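PDB 3UMO: ATP-dependent 6-phosphofructokinase isozyme 2 from Escherichia coli, which catalyses the ATP-dependent phosphorylation of D-fructose 6-phosphate to fructose 1,6-bisphosphate, the first committing step of glycolysis, and works as a homodimer. Local coordinates for residues R220-L225 / E273-F278; G229-D234 / C238-P243. All coordinates share one frame; numbering follows the deposited sequence.

Contact 1 (R220-L225 / E273-F278); sequences RVVVSL and EEMVRF. With ATP (adenosine-5'-triphosphate), chain E.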
ATOM      1  N   ARG A 220      14.432 -32.684  20.768  1.00 24.15           N
ATOM      2  CA  ARG A 220      14.596 -32.351  19.364  1.00 25.82           C
ATOM      3  C   ARG A 220      14.188 -30.907  19.126  1.00 21.83           C
ATOM      4  O   ARG A 220      13.164 -30.451  19.634  1.00 28.06           O
ATOM      5  CB  ARG A 220      13.727 -33.265  18.505  1.00 26.52           C
ATOM      6  CG  ARG A 220      13.884 -34.750  18.809  1.00 29.43           C
ATOM      7  CD  ARG A 220      12.806 -35.559  18.098  1.00 35.88           C
ATOM      8  NE  ARG A 220      12.805 -36.954  18.532  1.00 37.42           N
ATOM      9  CZ  ARG A 220      12.233 -37.388  19.651  1.00 44.49           C
ATOM     10  NH1 ARG A 220      11.615 -36.538  20.463  1.00 34.00           N
ATOM     11  NH2 ARG A 220      12.284 -38.675  19.964  1.00 47.28           N
ATOM     12  N   VAL A 221      14.997 -30.194  18.352  1.00 20.89           N
ATOM     13  CA  VAL A 221      14.679 -28.832  17.960  1.00 17.59           C
ATOM     14  C   VAL A 221      14.684 -28.784  16.444  1.00 20.23           C
ATOM     15  O   VAL A 221      15.682 -29.126  15.804  1.00 21.92           O
ATOM     16  CB  VAL A 221      15.703 -27.817  18.509  1.00 23.42           C
ATOM     17  CG1 VAL A 221      15.435 -26.422  17.934  1.00 24.29           C
ATOM     18  CG2 VAL A 221      15.655 -27.789  20.028  1.00 23.13           C
ATOM     19  N   VAL A 222      13.562 -28.397  15.862  1.00 18.22           N
ATOM     20  CA  VAL A 222      13.532 -28.196  14.428  1.00 16.56           C
ATOM     21  C   VAL A 222      13.303 -26.719  14.169  1.00 17.48           C
ATOM     22  O   VAL A 222      12.220 -26.200  14.432  1.00 23.42           O
ATOM     23  CB  VAL A 222      12.438 -29.050  13.754  1.00 17.36           C
ATOM     24  CG1 VAL A 222      12.374 -28.760  12.252  1.00 19.36           C
ATOM     25  CG2 VAL A 222      12.717 -30.526  13.997  1.00 24.72           C
ATOM     26  N   VAL A 223      14.334 -26.039  13.681  1.00 17.49           N
ATOM     27  CA  VAL A 223      14.193 -24.635  13.338  1.00 18.86           C
ATOM     28  C   VAL A 223      13.696 -24.543  11.903  1.00 18.78           C
ATOM     29  O   VAL A 223      14.396 -24.920  10.964  1.00 17.76           O
ATOM     30  CB  VAL A 223      15.517 -23.874  13.448  1.00 19.25           C
ATOM     31  CG1 VAL A 223      15.265 -22.377  13.273  1.00 17.10           C
ATOM     32  CG2 VAL A 223      16.178 -24.151  14.791  1.00 23.86           C
ATOM     33  N   SER A 224      12.482 -24.044  11.724  1.00 14.82           N
ATOM     34  CA  SER A 224      11.956 -23.931  10.368  1.00 18.36           C
ATOM     35  C   SER A 224      12.412 -22.603   9.748  1.00 19.47           C
ATOM     36  O   SER A 224      12.475 -21.567  10.420  1.00 16.29           O
ATOM     37  CB  SER A 224      10.440 -24.126  10.337  1.00 17.19           C
ATOM     38  OG  SER A 224       9.733 -23.095  11.022  1.00 17.98           O
ATOM     39  N   LEU A 225      12.760 -22.659   8.468  1.00 14.75           N
ATOM     40  CA  LEU A 225      13.488 -21.589   7.801  1.00 12.23           C
ATOM     41  C   LEU A 225      12.744 -21.064   6.572  1.00 12.16           C
ATOM     42  O   LEU A 225      13.372 -20.598   5.615  1.00 14.98           O
ATOM     43  CB  LEU A 225      14.849 -22.124   7.367  1.00 15.22           C
ATOM     44  CG  LEU A 225      15.704 -22.761   8.465  1.00 23.42           C
ATOM     45  CD1 LEU A 225      16.974 -23.377   7.882  1.00 17.54           C
ATOM     46  CD2 LEU A 225      16.046 -21.743   9.532  1.00 23.59           C
ATOM     47  N   GLU A 273      15.845 -37.544  10.518  1.00 27.63           N
ATOM     48  CA  GLU A 273      15.843 -37.238   9.092  1.00 27.75           C
ATOM     49  C   GLU A 273      14.466 -37.415   8.462  1.00 23.39           C
ATOM     50  O   GLU A 273      13.979 -36.535   7.750  1.00 27.16           O
ATOM     51  CB  GLU A 273      16.870 -38.099   8.357  1.00 37.65           C
ATOM     52  CG  GLU A 273      16.774 -37.989   6.849  1.00 42.19           C
ATOM     53  CD  GLU A 273      18.085 -38.304   6.162  1.00 52.05           C
ATOM     54  OE1 GLU A 273      18.241 -39.439   5.664  1.00 49.72           O
ATOM     55  OE2 GLU A 273      18.958 -37.410   6.120  1.00 47.80           O
ATOM     56  N   GLU A 274      13.837 -38.551   8.741  1.00 22.09           N
ATOM     57  CA  GLU A 274      12.531 -38.856   8.176  1.00 24.57           C
ATOM     58  C   GLU A 274      11.504 -37.847   8.677  1.00 24.53           C
ATOM     59  O   GLU A 274      10.650 -37.377   7.920  1.00 22.45           O
ATOM     60  CB  GLU A 274      12.120 -40.281   8.556  1.00 30.90           C
ATOM     61  CG  GLU A 274      10.872 -40.778   7.858  1.00 47.43           C
ATOM     62  CD  GLU A 274      10.774 -42.293   7.855  1.00 58.90           C
ATOM     63  OE1 GLU A 274      11.833 -42.959   7.850  1.00 62.62           O
ATOM     64  OE2 GLU A 274       9.639 -42.815   7.856  1.00 58.86           O
ATOM     65  N   MET A 275      11.614 -37.502   9.958  1.00 22.11           N
ATOM     66  CA  MET A 275      10.722 -36.523  10.566  1.00 21.21           C
ATOM     67  C   MET A 275      10.841 -35.142   9.911  1.00 22.34           C
ATOM     68  O   MET A 275       9.832 -34.532   9.557  1.00 22.26           O
ATOM     69  CB  MET A 275      11.007 -36.418  12.066  1.00 24.75           C
ATOM     70  CG  MET A 275      10.043 -35.524  12.809  1.00 25.52           C
ATOM     71  SD  MET A 275      10.566 -35.282  14.510  1.00 30.05           S
ATOM     72  CE  MET A 275      12.025 -34.282  14.270  1.00 41.77           C
ATOM     73  N   VAL A 276      12.065 -34.647   9.755  1.00 21.11           N
ATOM     74  CA  VAL A 276      12.272 -33.315   9.180  1.00 20.16           C
ATOM     75  C   VAL A 276      11.909 -33.295   7.697  1.00 21.44           C
ATOM     76  O   VAL A 276      11.301 -32.336   7.205  1.00 18.95           O
ATOM     77  CB  VAL A 276      13.718 -32.798   9.412  1.00 21.19           C
ATOM     78  CG1 VAL A 276      13.948 -31.470   8.704  1.00 20.41           C
ATOM     79  CG2 VAL A 276      13.997 -32.649  10.914  1.00 23.35           C
ATOM     80  N   ARG A 277      12.257 -34.362   6.987  1.00 19.19           N
ATOM     81  CA  ARG A 277      11.900 -34.456   5.577  1.00 21.86           C
ATOM     82  C   ARG A 277      10.390 -34.383   5.373  1.00 24.89           C
ATOM     83  O   ARG A 277       9.918 -33.652   4.513  1.00 23.68           O
ATOM     84  CB  ARG A 277      12.423 -35.747   4.958  1.00 24.45           C
ATOM     85  CG  ARG A 277      13.903 -35.757   4.692  1.00 22.36           C
ATOM     86  CD  ARG A 277      14.259 -36.967   3.825  1.00 23.65           C
ATOM     87  NE  ARG A 277      15.685 -37.285   3.818  1.00 43.94           N
ATOM     88  CZ  ARG A 277      16.630 -36.520   3.278  1.00 62.69           C
ATOM     89  NH1 ARG A 277      16.317 -35.365   2.701  1.00 68.78           N
ATOM     90  NH2 ARG A 277      17.897 -36.908   3.322  1.00 67.96           N
ATOM     91  N   PHE A 278       9.641 -35.150   6.160  1.00 19.77           N
ATOM     92  CA  PHE A 278       8.192 -35.171   6.032  1.00 23.52           C
ATOM     93  C   PHE A 278       7.622 -33.821   6.456  1.00 16.67           C
ATOM     94  O   PHE A 278       6.664 -33.326   5.858  1.00 18.05           O
ATOM     95  CB  PHE A 278       7.597 -36.298   6.879  1.00 24.50           C
ATOM     96  CG  PHE A 278       6.189 -36.660   6.506  1.00 21.84           C
ATOM     97  CD1 PHE A 278       5.880 -37.033   5.208  1.00 26.30           C
ATOM     98  CD2 PHE A 278       5.177 -36.654   7.457  1.00 21.16           C
ATOM     99  CE1 PHE A 278       4.583 -37.377   4.857  1.00 26.97           C
ATOM    100  CE2 PHE A 278       3.870 -36.997   7.107  1.00 20.99           C
ATOM    101  CZ  PHE A 278       3.577 -37.357   5.809  1.00 26.66           C
TER
HETATM  102  PG  ATP E 313       3.702 -20.079  10.077  1.00 17.63           P
HETATM  103  O1G ATP E 313       3.361 -20.392  11.491  1.00 16.36           O
HETATM  104  O2G ATP E 313       2.556 -20.670   9.259  1.00 15.88           O
HETATM  105  O3G ATP E 313       3.860 -18.622   9.812  1.00 19.75           O
HETATM  106  PB  ATP E 313       6.337 -20.757  10.417  1.00 18.74           P
HETATM  107  O1B ATP E 313       6.896 -19.303  10.361  1.00 16.74           O
HETATM  108  O2B ATP E 313       6.235 -21.337  11.843  1.00 17.93           O
HETATM  109  O3B ATP E 313       4.954 -20.892   9.634  1.00 15.99           O
HETATM  110  PA  ATP E 313       8.027 -21.644   8.261  1.00 17.07           P
HETATM  111  O1A ATP E 313       7.791 -20.306   7.626  1.00 16.55           O
HETATM  112  O2A ATP E 313       9.509 -21.995   8.409  1.00 17.17           O
HETATM  113  O3A ATP E 313       7.327 -21.732   9.645  1.00 14.62           O
HETATM  114  O5' ATP E 313       7.253 -22.738   7.371  1.00 18.61           O
HETATM  115  C5' ATP E 313       7.445 -24.087   7.633  1.00 20.38           C
HETATM  116  C4' ATP E 313       7.815 -24.940   6.505  1.00 17.33           C
HETATM  117  O4' ATP E 313       6.944 -24.622   5.398  1.00 15.49           O
HETATM  118  C3' ATP E 313       9.158 -24.638   5.985  1.00 19.31           C
HETATM  119  O3' ATP E 313      10.139 -25.301   6.689  1.00 17.19           O
HETATM  120  C2' ATP E 313       9.063 -25.061   4.577  1.00 20.59           C
HETATM  121  O2' ATP E 313       9.082 -26.428   4.492  1.00 19.73           O
HETATM  122  C1' ATP E 313       7.706 -24.598   4.213  1.00 15.43           C
HETATM  123  N9  ATP E 313       7.728 -23.247   3.655  1.00 16.36           N
HETATM  124  C8  ATP E 313       7.452 -22.108   4.316  1.00 19.83           C
HETATM  125  N7  ATP E 313       7.590 -21.081   3.440  1.00 17.30           N
HETATM  126  C5  ATP E 313       7.951 -21.572   2.237  1.00 18.10           C
HETATM  127  C6  ATP E 313       8.218 -20.991   0.993  1.00 21.70           C
HETATM  128  N6  ATP E 313       8.134 -19.506   0.794  1.00 19.59           N
HETATM  129  N1  ATP E 313       8.560 -21.794  -0.030  1.00 16.90           N
HETATM  130  C2  ATP E 313       8.645 -23.127   0.126  1.00 17.83           C
HETATM  131  N3  ATP E 313       8.391 -23.706   1.303  1.00 17.78           N
HETATM  132  C4  ATP E 313       8.042 -22.960   2.366  1.00 17.97           C

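Contact 2 (G229-D234 / C238-P243); sequences GALGVD and CIQVVP. With ATP (adenosine-5'-triphosphate), chain E.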
ATOM      1  N   GLY A 229      13.629 -24.307   4.109  1.00 15.45           N
ATOM      2  CA  GLY A 229      13.331 -25.604   4.685  1.00 14.96           C
ATOM      3  C   GLY A 229      13.452 -25.626   6.195  1.00 17.45           C
ATOM      4  O   GLY A 229      12.804 -24.853   6.895  1.00 16.50           O
ATOM      5  N   ALA A 230      14.279 -26.526   6.711  1.00 16.22           N
ATOM      6  CA  ALA A 230      14.407 -26.625   8.156  1.00 16.57           C
ATOM      7  C   ALA A 230      15.728 -27.231   8.585  1.00 18.17           C
ATOM      8  O   ALA A 230      16.372 -27.981   7.842  1.00 20.25           O
ATOM      9  CB  ALA A 230      13.235 -27.409   8.748  1.00 16.64           C
ATOM     10  N   LEU A 231      16.126 -26.893   9.805  1.00 17.59           N
ATOM     11  CA  LEU A 231      17.297 -27.509  10.416  1.00 19.96           C
ATOM     12  C   LEU A 231      16.837 -28.289  11.643  1.00 20.96           C
ATOM     13  O   LEU A 231      16.248 -27.723  12.568  1.00 26.00           O
ATOM     14  CB  LEU A 231      18.314 -26.444  10.816  1.00 23.70           C
ATOM     15  CG  LEU A 231      19.638 -26.989  11.355  1.00 29.61           C
ATOM     16  CD1 LEU A 231      20.744 -26.765  10.340  1.00 43.92           C
ATOM     17  CD2 LEU A 231      19.980 -26.348  12.681  1.00 31.82           C
ATOM     18  N   GLY A 232      17.100 -29.593  11.644  1.00 19.99           N
ATOM     19  CA  GLY A 232      16.699 -30.453  12.741  1.00 22.22           C
ATOM     20  C   GLY A 232      17.904 -30.866  13.561  1.00 24.20           C
ATOM     21  O   GLY A 232      18.928 -31.280  13.014  1.00 23.28           O
ATOM     22  N   VAL A 233      17.785 -30.740  14.879  1.00 24.56           N
ATOM     23  CA  VAL A 233      18.890 -31.054  15.778  1.00 32.30           C
ATOM     24  C   VAL A 233      18.475 -32.067  16.848  1.00 29.66           C
ATOM     25  O   VAL A 233      17.381 -31.969  17.415  1.00 25.06           O
ATOM     26  CB  VAL A 233      19.457 -29.767  16.427  1.00 37.84           C
ATOM     27  CG1 VAL A 233      20.441 -30.094  17.531  1.00 47.72           C
ATOM     28  CG2 VAL A 233      20.122 -28.895  15.372  1.00 42.55           C
ATOM     29  N   ASP A 234      19.360 -33.040  17.083  1.00 27.30           N
ATOM     30  CA  ASP A 234      19.209 -34.087  18.082  1.00 36.45           C
ATOM     31  C   ASP A 234      20.401 -34.012  19.016  1.00 32.38           C
ATOM     32  O   ASP A 234      21.271 -33.159  18.855  1.00 31.82           O
ATOM     33  CB  ASP A 234      19.282 -35.457  17.408  1.00 43.17           C
ATOM     34  CG  ASP A 234      17.965 -36.175  17.404  1.00 51.77           C
ATOM     35  OD1 ASP A 234      17.053 -35.753  18.146  1.00 65.80           O
ATOM     36  OD2 ASP A 234      17.849 -37.172  16.661  1.00 46.19           O
ATOM     37  N   CYS A 238      22.373 -33.632  13.247  1.00 28.05           N
ATOM     38  CA  CYS A 238      22.039 -32.300  12.770  1.00 29.12           C
ATOM     39  C   CYS A 238      21.838 -32.399  11.275  1.00 29.96           C
ATOM     40  O   CYS A 238      22.734 -32.830  10.551  1.00 36.14           O
ATOM     41  CB  CYS A 238      23.179 -31.334  13.044  1.00 36.49           C
ATOM     42  SG  CYS A 238      22.876 -29.676  12.404  1.00 43.73           S
ATOM     43  N   ILE A 239      20.663 -32.013  10.805  1.00 25.83           N
ATOM     44  CA  ILE A 239      20.399 -32.102   9.382  1.00 30.15           C
ATOM     45  C   ILE A 239      19.656 -30.875   8.895  1.00 36.14           C
ATOM     46  O   ILE A 239      18.844 -30.294   9.625  1.00 27.02           O
ATOM     47  CB  ILE A 239      19.561 -33.339   9.041  1.00 28.33           C
ATOM     48  CG1 ILE A 239      18.297 -33.374   9.896  1.00 29.72           C
ATOM     49  CG2 ILE A 239      20.372 -34.625   9.223  1.00 39.44           C
ATOM     50  CD1 ILE A 239      17.123 -33.978   9.188  1.00 41.41           C
ATOM     51  N   GLN A 240      19.946 -30.472   7.662  1.00 28.83           N
ATOM     52  CA  GLN A 240      19.144 -29.449   7.023  1.00 20.13           C
ATOM     53  C   GLN A 240      18.440 -30.071   5.834  1.00 19.73           C
ATOM     54  O   GLN A 240      19.030 -30.850   5.073  1.00 21.96           O
ATOM     55  CB  GLN A 240      19.965 -28.225   6.584  1.00 35.54           C
ATOM     56  CG  GLN A 240      19.070 -27.138   5.955  1.00 48.39           C
ATOM     57  CD  GLN A 240      19.740 -25.780   5.783  1.00 51.34           C
ATOM     58  OE1 GLN A 240      20.883 -25.573   6.199  1.00 51.74           O
ATOM     59  NE2 GLN A 240      19.014 -24.839   5.165  1.00 32.50           N
ATOM     60  N   VAL A 241      17.170 -29.737   5.689  1.00 18.50           N
ATOM     61  CA  VAL A 241      16.393 -30.214   4.561  1.00 17.27           C
ATOM     62  C   VAL A 241      15.820 -29.006   3.842  1.00 17.74           C
ATOM     63  O   VAL A 241      15.166 -28.167   4.461  1.00 22.29           O
ATOM     64  CB  VAL A 241      15.259 -31.135   5.025  1.00 17.58           C
ATOM     65  CG1 VAL A 241      14.347 -31.494   3.842  1.00 22.27           C
ATOM     66  CG2 VAL A 241      15.834 -32.390   5.655  1.00 20.31           C
ATOM     67  N   VAL A 242      16.079 -28.917   2.539  1.00 16.64           N
ATOM     68  CA  VAL A 242      15.608 -27.797   1.726  1.00 19.78           C
ATOM     69  C   VAL A 242      14.522 -28.292   0.770  1.00 16.06           C
ATOM     70  O   VAL A 242      14.672 -29.350   0.160  1.00 22.26           O
ATOM     71  CB  VAL A 242      16.782 -27.198   0.930  1.00 23.46           C
ATOM     72  CG1 VAL A 242      16.399 -25.873   0.264  1.00 20.75           C
ATOM     73  CG2 VAL A 242      17.970 -27.002   1.862  1.00 25.69           C
ATOM     74  N   PRO A 243      13.418 -27.534   0.645  1.00 18.96           N
ATOM     75  CA  PRO A 243      12.346 -27.937  -0.270  1.00 18.24           C
ATOM     76  C   PRO A 243      12.807 -27.854  -1.716  1.00 18.08           C
ATOM     77  O   PRO A 243      13.779 -27.156  -2.025  1.00 18.26           O
ATOM     78  CB  PRO A 243      11.262 -26.868  -0.053  1.00 22.68           C
ATOM     79  CG  PRO A 243      11.707 -26.028   1.089  1.00 22.38           C
ATOM     80  CD  PRO A 243      13.171 -26.219   1.253  1.00 21.19           C
TER
HETATM   81  PG  ATP E 313       3.702 -20.079  10.077  1.00 17.63           P
HETATM   82  O1G ATP E 313       3.361 -20.392  11.491  1.00 16.36           O
HETATM   83  O2G ATP E 313       2.556 -20.670   9.259  1.00 15.88           O
HETATM   84  O3G ATP E 313       3.860 -18.622   9.812  1.00 19.75           O
HETATM   85  PB  ATP E 313       6.337 -20.757  10.417  1.00 18.74           P
HETATM   86  O1B ATP E 313       6.896 -19.303  10.361  1.00 16.74           O
HETATM   87  O2B ATP E 313       6.235 -21.337  11.843  1.00 17.93           O
HETATM   88  O3B ATP E 313       4.954 -20.892   9.634  1.00 15.99           O
HETATM   89  PA  ATP E 313       8.027 -21.644   8.261  1.00 17.07           P
HETATM   90  O1A ATP E 313       7.791 -20.306   7.626  1.00 16.55           O
HETATM   91  O2A ATP E 313       9.509 -21.995   8.409  1.00 17.17           O
HETATM   92  O3A ATP E 313       7.327 -21.732   9.645  1.00 14.62           O
HETATM   93  O5' ATP E 313       7.253 -22.738   7.371  1.00 18.61           O
HETATM   94  C5' ATP E 313       7.445 -24.087   7.633  1.00 20.38           C
HETATM   95  C4' ATP E 313       7.815 -24.940   6.505  1.00 17.33           C
HETATM   96  O4' ATP E 313       6.944 -24.622   5.398  1.00 15.49           O
HETATM   97  C3' ATP E 313       9.158 -24.638   5.985  1.00 19.31           C
HETATM   98  O3' ATP E 313      10.139 -25.301   6.689  1.00 17.19           O
HETATM   99  C2' ATP E 313       9.063 -25.061   4.577  1.00 20.59           C
HETATM  100  O2' ATP E 313       9.082 -26.428   4.492  1.00 19.73           O
HETATM  101  C1' ATP E 313       7.706 -24.598   4.213  1.00 15.43           C
HETATM  102  N9  ATP E 313       7.728 -23.247   3.655  1.00 16.36           N
HETATM  103  C8  ATP E 313       7.452 -22.108   4.316  1.00 19.83           C
HETATM  104  N7  ATP E 313       7.590 -21.081   3.440  1.00 17.30           N
HETATM  105  C5  ATP E 313       7.951 -21.572   2.237  1.00 18.10           C
HETATM  106  C6  ATP E 313       8.218 -20.991   0.993  1.00 21.70           C
HETATM  107  N6  ATP E 313       8.134 -19.506   0.794  1.00 19.59           N
HETATM  108  N1  ATP E 313       8.560 -21.794  -0.030  1.00 16.90           N
HETATM  109  C2  ATP E 313       8.645 -23.127   0.126  1.00 17.83           C
HETATM  110  N3  ATP E 313       8.391 -23.706   1.303  1.00 17.78           N
HETATM  111  C4  ATP E 313       8.042 -22.960   2.366  1.00 17.97           C

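Contact 1 (R220-L225 / E273-F278)
The flat guanidinium of Arg220 is engaged outside the contact, in a salt bridge from NH1 to Glu182; it is the aliphatic stem that touches helix residues 273-278, with Arg220 CD 4.1 Å from Met275 CE. On the helix, the ring of Phe278 takes part in other packing, with Lys265 in a cation-pi contact and Tyr304 meeting it edge to face. Between strand 221-224 and the helix the packing is apolar. Met275 runs extended to SD and then bends (chi3 69°), which swings its methyl toward the strand until CE is 3.8 Å from Val222 CG2. That same valine methyl meets Val276 CG2 at 4.0 Å, and in both pairs the side chains lie alongside one another, pointing in opposite directions. Leu183, of the strand next to 221-224, touches Arg220, Val222 and Met275 from within the ribokinase-like core. At the C-terminal end of the strand the partner is ATP. Ser224 OG lies 2.8 Å from ATP O2A and 3.1 Å from ATP O3A, so its single proton has two possible acceptors, and Lys185 bonds to the same hydroxyl. With no hydrogen bond between strand and helix, their fit rests on apolar contacts of methyl and methylene groups, while Ser224, beyond the apolar contact, contributes one hydroxyl to the ATP phosphates.

Contact 2 (G229-D234 / C238-P243)
Gly229 meets Val241 with a backbone that bars a side chain: at phi 90° and psi -124° a beta carbon would press on the preceding carbonyl oxygen, and it would also collide with Val241 O across the pair. This residue opens the beta hairpin of strands 230-233 and 238-241, an antiparallel pair in the three-stranded sheet that includes strand 221-224. Ala230 with Val241 and Gly232 with Ile239 are hydrogen-bonded pairs, each closed by two N-H to O bonds, among them Gly232 N to Ile239 O at 2.8 Å. On one face Cys238 SG settles against Val233 CG2 (4.1 Å) and Leu231 CD1 (4.2 Å). Leu231 reaches there with CG anti to its backbone N (chi1 -175°), and the same CD1 also meets CB of Gln240, whose side chain crosses it at about a right angle. Ala230, Ile239 and Val241 share the other face, where Val276 of helix 272-286 touches Ile239 and Val241. Past the strand, the ring of Pro243 lies beside the glycine, its CD 3.5 Å from Gly229 N. Exchanging this proline for an alanine would probably open a gap beside Gly229 and let the chain here turn more freely. The ATP ribose donates a hydrogen bond from O3' to Gly229 O, 2.7 Å away.

Running from the N terminus, the chain enters strand 221-224, turns into 230-233, folds back along 238-241 and later reaches helix 272-286. Contact 2 closes the short hairpin loop and is nested inside the much longer loop that contact 1 closes, with helix 254-267 lying on the way. The sheet joins the two directly: Val223 N to Leu231 O and Val221 O to Val233 N, both 2.8 Å, are probable hydrogen bonds. Glu273 CA also packs on Ile239 CD1, so one helix backs both the first strand and the last. Backbone bonds from 220-225 to Val184 and Pro186 tie this sheet to the edge of the large parallel sheet, and both contacts border the same ATP.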